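Local atomic coordinates of Ctr9 protein (Myceliophthora thermophila, PDB entry 6AF0), a protein that serves, together with Paf1 and Cdc73, as a TPR-repeat solenoid subunit of the Paf1 transcription elongation complex and probably binds RNA polymerase II. Residues 615-619 and 637-641; 649-653 and 677-681; 700-706 and 719-723; 739-743 and 769-775. Residues are numbered along the deposited sequence.

Interaction 1 of 4, residues 615-619 and 637-641; sequences RTRLA and KLYQE
Both segments are helical. Residues 615-619 belong to helix 612-625 and residues 637-641 to helix 630-641. The two short axes run roughly antiparallel, at 152°, and approach to 10.8 Å. The nearest CA atoms are those of Thr616 and Leu638, 7.2 Å apart. Leu638 is the main apolar contact. Its chi1 of -149° lies between wells and its chi2 is t. This carries Leu638 CD1 onto the other helix, 3.6 Å from Ala619 CB, 3.4 Å from Thr616 CA and 3.6 Å from Arg615 O. A charged network lies beside it. Arg615, with chi1 t, chi2 t and chi3 m, places NH1 3.3 Å from Glu641 OE1 in a salt bridge. Lys637 is extended to chi3 and turns at chi4 (m). Lys637 NZ forms a very short 2.5 Å salt bridge with Glu641 OE2. Glu641, with chi1 m and chi2 t, thus serves both cations. Thr616 and Leu638 also touch Val648 of helix 646-662. This antiparallel packing of consecutive helices is typical of a TPR-type helical solenoid.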
loop_
_atom_site.group_PDB
_atom_site.type_symbol
_atom_site.label_atom_id
_atom_site.label_comp_id
_atom_site.label_asym_id
_atom_site.label_seq_id
_atom_site.Cartn_x
_atom_site.Cartn_y
_atom_site.Cartn_z
ATOM N N ARG A 615 24.492 21.115 -24.501
ATOM C CA ARG A 615 25.471 22.165 -24.726
ATOM C C ARG A 615 25.783 22.937 -23.451
ATOM O O ARG A 615 26.882 23.463 -23.310
ATOM C CB ARG A 615 25.029 23.113 -25.843
ATOM C CG ARG A 615 25.999 24.286 -26.038
ATOM C CD ARG A 615 25.851 24.997 -27.373
ATOM N NE ARG A 615 25.604 24.059 -28.464
ATOM C CZ ARG A 615 24.809 24.297 -29.508
ATOM N NH1 ARG A 615 24.162 25.456 -29.632
ATOM N NH2 ARG A 615 24.657 23.364 -30.442
ATOM N N THR A 616 24.820 23.005 -22.531
ATOM C CA THR A 616 25.056 23.593 -21.205
ATOM C C THR A 616 26.145 22.817 -20.455
ATOM O O THR A 616 27.046 23.424 -19.872
ATOM C CB THR A 616 23.788 23.625 -20.340
ATOM O OG1 THR A 616 22.658 24.120 -21.092
ATOM C CG2 THR A 616 24.026 24.475 -19.101
ATOM N N ARG A 617 26.063 21.485 -20.479
ATOM C CA ARG A 617 27.145 20.629 -19.946
ATOM C C ARG A 617 28.434 20.832 -20.728
ATOM O O ARG A 617 29.514 20.862 -20.159
ATOM C CB ARG A 617 26.759 19.143 -19.935
ATOM C CG ARG A 617 25.677 18.789 -18.916
ATOM C CD ARG A 617 25.960 19.320 -17.512
ATOM N NE ARG A 617 27.295 18.972 -17.040
ATOM C CZ ARG A 617 27.735 19.155 -15.793
ATOM N NH1 ARG A 617 26.972 19.685 -14.860
ATOM N NH2 ARG A 617 28.956 18.796 -15.466
ATOM N N LEU A 618 28.324 20.991 -22.039
ATOM C CA LEU A 618 29.503 21.261 -22.853
ATOM C C LEU A 618 30.158 22.542 -22.375
ATOM O O LEU A 618 31.349 22.589 -22.179
ATOM C CB LEU A 618 29.163 21.337 -24.344
ATOM C CG LEU A 618 29.106 19.987 -25.072
ATOM C CD1 LEU A 618 28.568 20.174 -26.477
ATOM C CD2 LEU A 618 30.460 19.281 -25.116
ATOM N N ALA A 619 29.354 23.565 -22.132
ATOM C CA ALA A 619 29.878 24.872 -21.753
ATOM C C ALA A 619 30.519 24.856 -20.363
ATOM O O ALA A 619 31.447 25.632 -20.079
ATOM C CB ALA A 619 28.779 25.913 -21.823
ATOM N N LYS A 637 28.149 32.640 -25.554
ATOM C CA LYS A 637 27.472 32.153 -26.752
ATOM C C LYS A 637 26.184 31.437 -26.371
ATOM O O LYS A 637 25.146 31.666 -26.985
ATOM C CB LYS A 637 28.427 31.244 -27.543
ATOM C CG LYS A 637 27.924 30.777 -28.898
ATOM C CD LYS A 637 29.027 30.038 -29.669
ATOM C CE LYS A 637 28.525 29.251 -30.885
ATOM N NZ LYS A 637 27.239 28.534 -30.647
ATOM N N LEU A 638 26.253 30.622 -25.317
ATOM C CA LEU A 638 25.104 29.843 -24.807
ATOM C C LEU A 638 24.050 30.688 -24.125
ATOM O O LEU A 638 22.864 30.395 -24.199
ATOM C CB LEU A 638 25.567 28.821 -23.774
ATOM C CG LEU A 638 24.766 27.518 -23.694
ATOM C CD1 LEU A 638 25.357 26.668 -22.607
ATOM C CD2 LEU A 638 23.278 27.671 -23.432
ATOM N N TYR A 639 24.505 31.700 -23.403
ATOM C CA TYR A 639 23.619 32.681 -22.823
ATOM C C TYR A 639 22.887 33.471 -23.924
ATOM O O TYR A 639 21.670 33.685 -23.843
ATOM C CB TYR A 639 24.420 33.625 -21.943
ATOM C CG TYR A 639 23.543 34.570 -21.170
ATOM C CD1 TYR A 639 23.528 35.944 -21.451
ATOM C CD2 TYR A 639 22.713 34.092 -20.187
ATOM C CE1 TYR A 639 22.714 36.812 -20.743
ATOM C CE2 TYR A 639 21.910 34.938 -19.478
ATOM C CZ TYR A 639 21.904 36.300 -19.749
ATOM O OH TYR A 639 21.074 37.131 -19.019
ATOM N N GLN A 640 23.632 33.891 -24.951
ATOM C CA GLN A 640 23.045 34.632 -26.067
ATOM C C GLN A 640 22.093 33.694 -26.790
ATOM O O GLN A 640 20.878 33.882 -26.724
ATOM C CB GLN A 640 24.131 35.222 -26.997
ATOM C CG GLN A 640 23.680 35.718 -28.383
ATOM C CD GLN A 640 22.311 36.404 -28.424
ATOM O OE1 GLN A 640 21.355 35.843 -28.962
ATOM N NE2 GLN A 640 22.219 37.629 -27.887
ATOM N N GLU A 641 22.637 32.647 -27.411
ATOM C CA GLU A 641 21.832 31.733 -28.224
ATOM C C GLU A 641 20.659 31.143 -27.492
ATOM O O GLU A 641 19.730 30.680 -28.132
ATOM C CB GLU A 641 22.667 30.588 -28.767
ATOM C CG GLU A 641 23.403 30.949 -30.038
ATOM C CD GLU A 641 24.294 29.832 -30.515
ATOM O OE1 GLU A 641 23.912 28.643 -30.375
ATOM O OE2 GLU A 641 25.383 30.153 -31.033
#

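Interaction 2 of 4, residues 649-653 and 677-681; sequences RGLYG and YKHTL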
loop_
_atom_site.group_PDB
_atom_site.type_symbol
_atom_site.label_atom_id
_atom_site.label_comp_id
_atom_site.label_asym_id
_atom_site.label_seq_id
_atom_site.Cartn_x
_atom_site.Cartn_y
_atom_site.Cartn_z
ATOM N N ARG A 649 20.828 29.623 -17.244
ATOM C CA ARG A 649 20.918 30.847 -16.518
ATOM C C ARG A 649 21.866 30.604 -15.355
ATOM O O ARG A 649 22.953 31.189 -15.299
ATOM C CB ARG A 649 19.538 31.281 -16.041
ATOM C CG ARG A 649 18.566 31.653 -17.149
ATOM C CD ARG A 649 18.816 33.030 -17.736
ATOM N NE ARG A 649 18.197 34.105 -16.964
ATOM C CZ ARG A 649 18.423 35.400 -17.178
ATOM N NH1 ARG A 649 19.236 35.796 -18.148
ATOM N NH2 ARG A 649 17.834 36.310 -16.424
ATOM N N GLY A 650 21.475 29.688 -14.473
ATOM C CA GLY A 650 22.250 29.379 -13.272
ATOM C C GLY A 650 23.733 29.265 -13.561
ATOM O O GLY A 650 24.557 29.828 -12.829
ATOM N N LEU A 651 24.061 28.550 -14.639
ATOM C CA LEU A 651 25.446 28.353 -15.042
ATOM C C LEU A 651 26.146 29.684 -15.321
ATOM O O LEU A 651 27.278 29.929 -14.884
ATOM C CB LEU A 651 25.533 27.451 -16.272
ATOM C CG LEU A 651 26.983 27.260 -16.746
ATOM C CD1 LEU A 651 27.872 26.655 -15.669
ATOM C CD2 LEU A 651 27.046 26.401 -17.996
ATOM N N TYR A 652 25.456 30.537 -16.056
ATOM C CA TYR A 652 25.980 31.863 -16.359
ATOM C C TYR A 652 26.198 32.667 -15.085
ATOM O O TYR A 652 27.211 33.325 -14.935
ATOM C CB TYR A 652 25.044 32.625 -17.310
ATOM C CG TYR A 652 25.685 33.858 -17.934
ATOM C CD1 TYR A 652 26.712 33.738 -18.866
ATOM C CD2 TYR A 652 25.263 35.141 -17.586
ATOM C CE1 TYR A 652 27.298 34.856 -19.435
ATOM C CE2 TYR A 652 25.851 36.268 -18.138
ATOM C CZ TYR A 652 26.865 36.124 -19.064
ATOM O OH TYR A 652 27.435 37.253 -19.620
ATOM N N GLY A 653 25.242 32.615 -14.173
ATOM C CA GLY A 653 25.408 33.262 -12.885
ATOM C C GLY A 653 26.587 32.694 -12.104
ATOM O O GLY A 653 27.345 33.439 -11.472
ATOM N N TYR A 677 22.064 40.680 -12.994
ATOM C CA TYR A 677 21.608 39.491 -13.704
ATOM C C TYR A 677 20.748 38.549 -12.853
ATOM O O TYR A 677 19.747 38.029 -13.328
ATOM C CB TYR A 677 22.823 38.736 -14.247
ATOM C CG TYR A 677 22.551 37.287 -14.549
ATOM C CD1 TYR A 677 22.138 36.887 -15.810
ATOM C CD2 TYR A 677 22.699 36.315 -13.562
ATOM C CE1 TYR A 677 21.884 35.559 -16.076
ATOM C CE2 TYR A 677 22.450 34.991 -13.820
ATOM C CZ TYR A 677 22.044 34.620 -15.074
ATOM O OH TYR A 677 21.807 33.297 -15.319
ATOM N N LYS A 678 21.136 38.322 -11.604
ATOM C CA LYS A 678 20.402 37.383 -10.746
ATOM C C LYS A 678 18.988 37.851 -10.516
ATOM O O LYS A 678 18.091 37.031 -10.378
ATOM C CB LYS A 678 21.061 37.181 -9.379
ATOM C CG LYS A 678 22.530 36.769 -9.406
ATOM C CD LYS A 678 22.785 35.319 -9.023
ATOM C CE LYS A 678 24.164 35.198 -8.386
ATOM N NZ LYS A 678 24.832 33.895 -8.625
ATOM N N HIS A 679 18.764 39.158 -10.460
ATOM C CA HIS A 679 17.403 39.620 -10.232
ATOM C C HIS A 679 16.632 39.907 -11.537
ATOM O O HIS A 679 15.409 40.032 -11.510
ATOM C CB HIS A 679 17.330 40.712 -9.142
ATOM C CG HIS A 679 16.971 42.084 -9.625
ATOM N ND1 HIS A 679 15.705 42.419 -10.062
ATOM C CD2 HIS A 679 17.694 43.227 -9.654
ATOM C CE1 HIS A 679 15.679 43.699 -10.387
ATOM N NE2 HIS A 679 16.872 44.213 -10.145
ATOM N N THR A 680 17.333 39.950 -12.675
ATOM C CA THR A 680 16.643 39.860 -13.986
ATOM C C THR A 680 16.040 38.450 -14.051
ATOM O O THR A 680 14.845 38.286 -14.293
ATOM C CB THR A 680 17.525 40.136 -15.251
ATOM O OG1 THR A 680 18.176 38.939 -15.696
ATOM C CG2 THR A 680 18.565 41.252 -15.024
ATOM N N LEU A 681 16.872 37.444 -13.783
ATOM C CA LEU A 681 16.414 36.060 -13.634
ATOM C C LEU A 681 15.317 35.949 -12.575
ATOM O O LEU A 681 14.403 35.137 -12.699
ATOM C CB LEU A 681 17.597 35.155 -13.293
ATOM C CG LEU A 681 17.289 33.697 -12.951
ATOM C CD1 LEU A 681 18.551 32.865 -13.124
ATOM C CD2 LEU A 681 16.778 33.530 -11.530
#
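This is antiparallel helix-hairpin packing within the helical solenoid, with a tyrosine as a knob in a hole. The axes of segments 649-653 and 677-681, on helices 646-662 and 673-684, approach to 10.6 Å, with their directions at 165°. Tyr677 opens the second segment and is its most covered residue. Its side chain sits among Arg649, Gly650, Tyr652 and Gly653. Tyr677 CE2 lies 3.6 Å from Gly653 CA, where a side chain would crowd the ring. The edge of Tyr652 meets the face of Tyr677 in a T-shaped pair, centroids 5.5 Å apart and planes at 64°. Tyr652 also stacks on Tyr639 of the preceding helix. Tyr677 OH donates to Arg649 O at a very short 2.4 Å, although the hydroxyl is crowded in the model and its place is less sure. One face of the Arg649 guanidinium lies over Tyr677 CE1. Lys678 starts away from the other helix, but its end bends back. Lys678 NZ merely approaches Gly653 O, at 3.8 Å, and bonds weakly to Gln674 OE1. Thr680 OG1 bonds back to Tyr677 O at 3.0 Å and accepts from Arg649 NH2 at 2.7 Å. Leu681 touches Ala691 of helix 689-704, and Leu681 CB lies 3.3 Å from Arg649 NH2.

Interaction 3 of 4, residues 700-706 and 719-723; sequences LMAAREM and AAYNR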
loop_
_atom_site.group_PDB
_atom_site.type_symbol
_atom_site.label_atom_id
_atom_site.label_comp_id
_atom_site.label_asym_id
_atom_site.label_seq_id
_atom_site.Cartn_x
_atom_site.Cartn_y
_atom_site.Cartn_z
ATOM N N LEU A 700 26.526 39.641 1.144
ATOM C CA LEU A 700 27.432 39.274 2.240
ATOM C C LEU A 700 28.894 39.635 1.986
ATOM O O LEU A 700 29.608 40.119 2.863
ATOM C CB LEU A 700 27.323 37.772 2.484
ATOM C CG LEU A 700 27.349 37.250 3.905
ATOM C CD1 LEU A 700 26.422 38.021 4.824
ATOM C CD2 LEU A 700 26.972 35.784 3.864
ATOM N N MET A 701 29.341 39.370 0.775
ATOM C CA MET A 701 30.726 39.640 0.427
ATOM C C MET A 701 30.934 41.126 0.276
ATOM O O MET A 701 31.892 41.664 0.813
ATOM C CB MET A 701 31.150 38.893 -0.843
ATOM C CG MET A 701 31.840 37.575 -0.528
ATOM S SD MET A 701 32.286 36.632 -1.984
ATOM C CE MET A 701 33.687 37.572 -2.610
ATOM N N ALA A 702 30.022 41.788 -0.430
ATOM C CA ALA A 702 30.128 43.232 -0.663
ATOM C C ALA A 702 30.036 44.020 0.637
ATOM O O ALA A 702 30.552 45.136 0.736
ATOM C CB ALA A 702 29.049 43.692 -1.627
ATOM N N ALA A 703 29.403 43.420 1.640
ATOM C CA ALA A 703 29.070 44.115 2.873
ATOM C C ALA A 703 30.031 43.915 4.055
ATOM O O ALA A 703 29.959 44.670 5.013
ATOM C CB ALA A 703 27.642 43.770 3.278
ATOM N N ARG A 704 30.926 42.931 4.022
ATOM C CA ARG A 704 31.977 42.879 5.061
ATOM C C ARG A 704 33.058 43.939 4.833
ATOM O O ARG A 704 33.713 44.389 5.770
ATOM C CB ARG A 704 32.651 41.512 5.165
ATOM C CG ARG A 704 33.816 41.533 6.161
ATOM C CD ARG A 704 34.189 40.160 6.674
ATOM N NE ARG A 704 35.112 40.208 7.816
ATOM C CZ ARG A 704 35.484 39.145 8.540
ATOM N NH1 ARG A 704 35.018 37.923 8.268
ATOM N NH2 ARG A 704 36.330 39.298 9.550
ATOM N N GLU A 705 33.256 44.311 3.579
ATOM C CA GLU A 705 34.236 45.329 3.219
ATOM C C GLU A 705 33.695 46.747 3.262
ATOM O O GLU A 705 34.452 47.708 3.083
ATOM C CB GLU A 705 34.764 45.064 1.818
ATOM C CG GLU A 705 35.538 43.776 1.743
ATOM C CD GLU A 705 36.413 43.664 0.507
ATOM O OE1 GLU A 705 36.670 44.688 -0.159
ATOM O OE2 GLU A 705 36.855 42.542 0.200
ATOM N N MET A 706 32.392 46.888 3.470
ATOM C CA MET A 706 31.823 48.216 3.620
ATOM C C MET A 706 32.502 48.983 4.758
ATOM O O MET A 706 32.614 48.492 5.894
ATOM C CB MET A 706 30.322 48.155 3.864
ATOM C CG MET A 706 29.495 48.239 2.600
ATOM S SD MET A 706 27.760 48.383 3.048
ATOM C CE MET A 706 27.677 50.133 3.440
ATOM N N ALA A 719 22.388 47.177 7.627
ATOM C CA ALA A 719 21.206 47.105 6.763
ATOM C C ALA A 719 21.473 46.207 5.547
ATOM O O ALA A 719 20.591 45.456 5.123
ATOM C CB ALA A 719 20.791 48.499 6.307
ATOM N N ALA A 720 22.678 46.311 4.980
ATOM C CA ALA A 720 23.107 45.457 3.855
ATOM C C ALA A 720 23.104 43.974 4.205
ATOM O O ALA A 720 22.751 43.146 3.369
ATOM C CB ALA A 720 24.489 45.858 3.354
ATOM N N TYR A 721 23.516 43.643 5.424
ATOM C CA TYR A 721 23.415 42.260 5.917
ATOM C C TYR A 721 21.960 41.836 6.054
ATOM O O TYR A 721 21.598 40.700 5.751
ATOM C CB TYR A 721 24.112 42.088 7.269
ATOM C CG TYR A 721 25.607 41.859 7.186
ATOM C CD1 TYR A 721 26.408 42.597 6.307
ATOM C CD2 TYR A 721 26.229 40.922 7.996
ATOM C CE1 TYR A 721 27.777 42.390 6.239
ATOM C CE2 TYR A 721 27.595 40.722 7.937
ATOM C CZ TYR A 721 28.365 41.456 7.056
ATOM O OH TYR A 721 29.723 41.255 6.984
ATOM N N ASN A 722 21.128 42.755 6.523
ATOM C CA ASN A 722 19.702 42.495 6.622
ATOM C C ASN A 722 19.137 42.009 5.277
ATOM O O ASN A 722 18.402 41.025 5.228
ATOM C CB ASN A 722 18.965 43.753 7.087
ATOM C CG ASN A 722 18.925 43.901 8.593
ATOM O OD1 ASN A 722 18.002 44.512 9.112
ATOM N ND2 ASN A 722 19.912 43.364 9.298
ATOM N N ARG A 723 19.501 42.693 4.193
ATOM C CA ARG A 723 19.052 42.311 2.850
ATOM C C ARG A 723 19.534 40.934 2.439
ATOM O O ARG A 723 18.779 40.172 1.844
ATOM C CB ARG A 723 19.522 43.313 1.817
ATOM C CG ARG A 723 18.818 44.634 1.939
ATOM C CD ARG A 723 19.340 45.616 0.922
ATOM N NE ARG A 723 18.699 46.910 1.097
ATOM C CZ ARG A 723 19.105 48.024 0.510
ATOM N NH1 ARG A 723 20.159 47.992 -0.298
ATOM N NH2 ARG A 723 18.457 49.164 0.737
#
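Tyr721 is the large bump of this contact. Its CA-to-CB bond points sideways, but the ring swings across to helix 689-704 and lies in a hollow made by Leu700, Ala703 and Arg704. Leu700 CD1 covers one ring face, 4.3 Å from Tyr721 CE2. The small side chain of Ala703 meets the ring edge, with CB 3.3 Å from Tyr721 CE1. At the far end Tyr721 OH lies 3.4 Å from Arg704 CA. This hydroxyl hydrogen-bonds to Glu751, which also forms a salt bridge with Arg704. Next to the ring two small side chains meet: Ala703 CB and Ala720 CB touch at 3.8 Å, and the short axes come within 9.2 Å. Met706, beyond the helical part, reaches back and places SD 4.1 Å from Ala720 CB. No hydrogen bond joins the two segments. An aromatic side chain of the Cdc73 chain packs on Tyr721, and one of the Paf1 chain on Arg704. The axes lie at 171°, nearly antiparallel, as in the helical hairpins of a TPR-like solenoid.

Interaction 4 of 4, residues 739-743 and 769-775; sequences AYAAQ and TIQDAHV
Tyr740 lays its ring alongside Ile770, with Tyr740 CE2 3.3 Å from Ile770 CD1. With chi1 m, Tyr740 OH donates a 2.9 Å hydrogen bond to Asp772 OD2. Residues 739-743 form the first turn of helix 739-752. Residues 769-775 run from the end of helix 756-770 into helix 773-785. Gln771 breaks the helix with phi/psi 72/7. Asp772 follows at -74/157 in the N-cap position, but its side chain makes no capping bond. The nearest CA pairs are Ala739-Thr769 at 7.2 Å and Gln743-Val775 at 8.4 Å. Ala739 CB sits 3.4 Å from Thr769 CG2 and 3.6 Å from Ile770 CD1. His774, chi1 p, gives a weak 3.1 Å bond from NE2 to Asp772 OD2. Gln743, with chi1 and chi2 t, brings NE2 3.3 Å from Val775 CG2. Thr769 OG1 bonds to backbone of the Cdc73 chain, and Paf1 backbone packs on Tyr740. This is the turn into a predicted TPR repeat, packed on an earlier helix of the superhelix.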
loop_
_atom_site.group_PDB
_atom_site.type_symbol
_atom_site.label_atom_id
_atom_site.label_comp_id
_atom_site.label_asym_id
_atom_site.label_seq_id
_atom_site.Cartn_x
_atom_site.Cartn_y
_atom_site.Cartn_z
ATOM N N ALA A 739 21.126 23.980 2.397
ATOM C CA ALA A 739 22.233 24.146 3.324
ATOM C C ALA A 739 23.002 25.453 3.086
ATOM O O ALA A 739 23.525 26.057 4.027
ATOM C CB ALA A 739 23.151 22.958 3.191
ATOM N N TYR A 740 23.040 25.896 1.830
ATOM C CA TYR A 740 23.811 27.082 1.442
ATOM C C TYR A 740 23.209 28.353 1.999
ATOM O O TYR A 740 23.927 29.263 2.413
ATOM C CB TYR A 740 23.966 27.178 -0.098
ATOM C CG TYR A 740 24.919 26.123 -0.641
ATOM C CD1 TYR A 740 26.262 26.401 -0.857
ATOM C CD2 TYR A 740 24.486 24.829 -0.858
ATOM C CE1 TYR A 740 27.131 25.412 -1.278
ATOM C CE2 TYR A 740 25.342 23.846 -1.301
ATOM C CZ TYR A 740 26.663 24.136 -1.496
ATOM O OH TYR A 740 27.500 23.144 -1.939
ATOM N N ALA A 741 21.884 28.400 2.014
ATOM C CA ALA A 741 21.158 29.546 2.566
ATOM C C ALA A 741 21.326 29.643 4.080
ATOM O O ALA A 741 21.544 30.719 4.614
ATOM C CB ALA A 741 19.683 29.438 2.211
ATOM N N ALA A 742 21.205 28.500 4.744
ATOM C CA ALA A 742 21.417 28.388 6.170
ATOM C C ALA A 742 22.844 28.771 6.543
ATOM O O ALA A 742 23.064 29.543 7.474
ATOM C CB ALA A 742 21.114 26.970 6.624
ATOM N N GLN A 743 23.811 28.247 5.800
ATOM C CA GLN A 743 25.210 28.581 6.047
ATOM C C GLN A 743 25.482 30.066 5.836
ATOM O O GLN A 743 26.286 30.647 6.536
ATOM C CB GLN A 743 26.128 27.776 5.149
ATOM C CG GLN A 743 27.510 27.564 5.725
ATOM C CD GLN A 743 28.581 27.444 4.661
ATOM O OE1 GLN A 743 28.325 27.707 3.492
ATOM N NE2 GLN A 743 29.784 27.037 5.054
ATOM N N THR A 769 26.284 17.773 5.349
ATOM C CA THR A 769 25.571 17.782 4.048
ATOM C C THR A 769 26.311 18.417 2.856
ATOM O O THR A 769 25.900 18.188 1.725
ATOM C CB THR A 769 24.146 18.404 4.137
ATOM O OG1 THR A 769 23.446 18.180 2.909
ATOM C CG2 THR A 769 24.172 19.901 4.398
ATOM N N ILE A 770 27.379 19.184 3.081
ATOM C CA ILE A 770 28.011 19.923 1.980
ATOM C C ILE A 770 29.360 19.365 1.542
ATOM O O ILE A 770 29.515 19.023 0.365
ATOM C CB ILE A 770 28.104 21.429 2.275
ATOM C CG1 ILE A 770 26.708 22.037 2.337
ATOM C CG2 ILE A 770 28.885 22.165 1.199
ATOM C CD1 ILE A 770 25.795 21.661 1.185
ATOM N N GLN A 771 30.325 19.279 2.460
ATOM C CA GLN A 771 31.671 18.706 2.161
ATOM C C GLN A 771 32.601 19.568 1.283
ATOM O O GLN A 771 33.668 19.112 0.887
ATOM C CB GLN A 771 31.565 17.324 1.494
ATOM C CG GLN A 771 30.594 16.376 2.156
ATOM C CD GLN A 771 30.926 16.187 3.608
ATOM O OE1 GLN A 771 32.093 15.997 3.955
ATOM N NE2 GLN A 771 29.911 16.254 4.471
ATOM N N ASP A 772 32.208 20.796 0.970
ATOM C CA ASP A 772 33.046 21.689 0.174
ATOM C C ASP A 772 34.159 22.159 1.072
ATOM O O ASP A 772 34.020 22.122 2.287
ATOM C CB ASP A 772 32.244 22.884 -0.355
ATOM C CG ASP A 772 31.258 22.489 -1.453
ATOM O OD1 ASP A 772 31.337 21.340 -1.957
ATOM O OD2 ASP A 772 30.403 23.326 -1.817
ATOM N N ALA A 773 35.266 22.581 0.478
ATOM C CA ALA A 773 36.402 23.089 1.247
ATOM C C ALA A 773 35.995 24.278 2.095
ATOM O O ALA A 773 36.272 24.311 3.283
ATOM C CB ALA A 773 37.543 23.477 0.322
ATOM N N HIS A 774 35.308 25.226 1.474
ATOM C CA HIS A 774 34.926 26.469 2.130
ATOM C C HIS A 774 34.123 26.281 3.425
ATOM O O HIS A 774 34.216 27.082 4.357
ATOM C CB HIS A 774 34.210 27.402 1.135
ATOM C CG HIS A 774 32.947 26.844 0.552
ATOM N ND1 HIS A 774 31.752 26.829 1.241
ATOM C CD2 HIS A 774 32.679 26.336 -0.673
ATOM C CE1 HIS A 774 30.807 26.321 0.472
ATOM N NE2 HIS A 774 31.344 26.010 -0.693
ATOM N N VAL A 775 33.336 25.218 3.483
ATOM C CA VAL A 775 32.641 24.854 4.721
ATOM C C VAL A 775 33.658 24.632 5.822
ATOM O O VAL A 775 33.562 25.225 6.880
ATOM C CB VAL A 775 31.743 23.600 4.539
ATOM C CG1 VAL A 775 31.448 22.914 5.856
ATOM C CG2 VAL A 775 30.431 23.993 3.878
#

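How the interactions relate
The four interactions come in series along the chain, all on the same side of its centre. Together they span helices 612-625 to 773-785 of the solenoid. Interactions 1 and 2 have centres about 13 Å apart and touch directly; helices 630-641 and 646-662 follow each other, and Tyr639 CD2 lies 3.7 Å from Tyr652 CG. Interactions 2 and 3 have centres about 20 Å apart, linked through successive helices 673-684 and 689-704. Interactions 3 and 4 have centres about 19 Å apart, linked through helices 712-734 and 739-752, with nearest atoms about 6 Å apart. Interactions 1 and 3 are the most distant, centres about 32 Å apart. Each is a local helix contact, so the solenoid is built step by step. Paf1 lies along all four contacts, and Cdc73 reaches interactions 3 and 4.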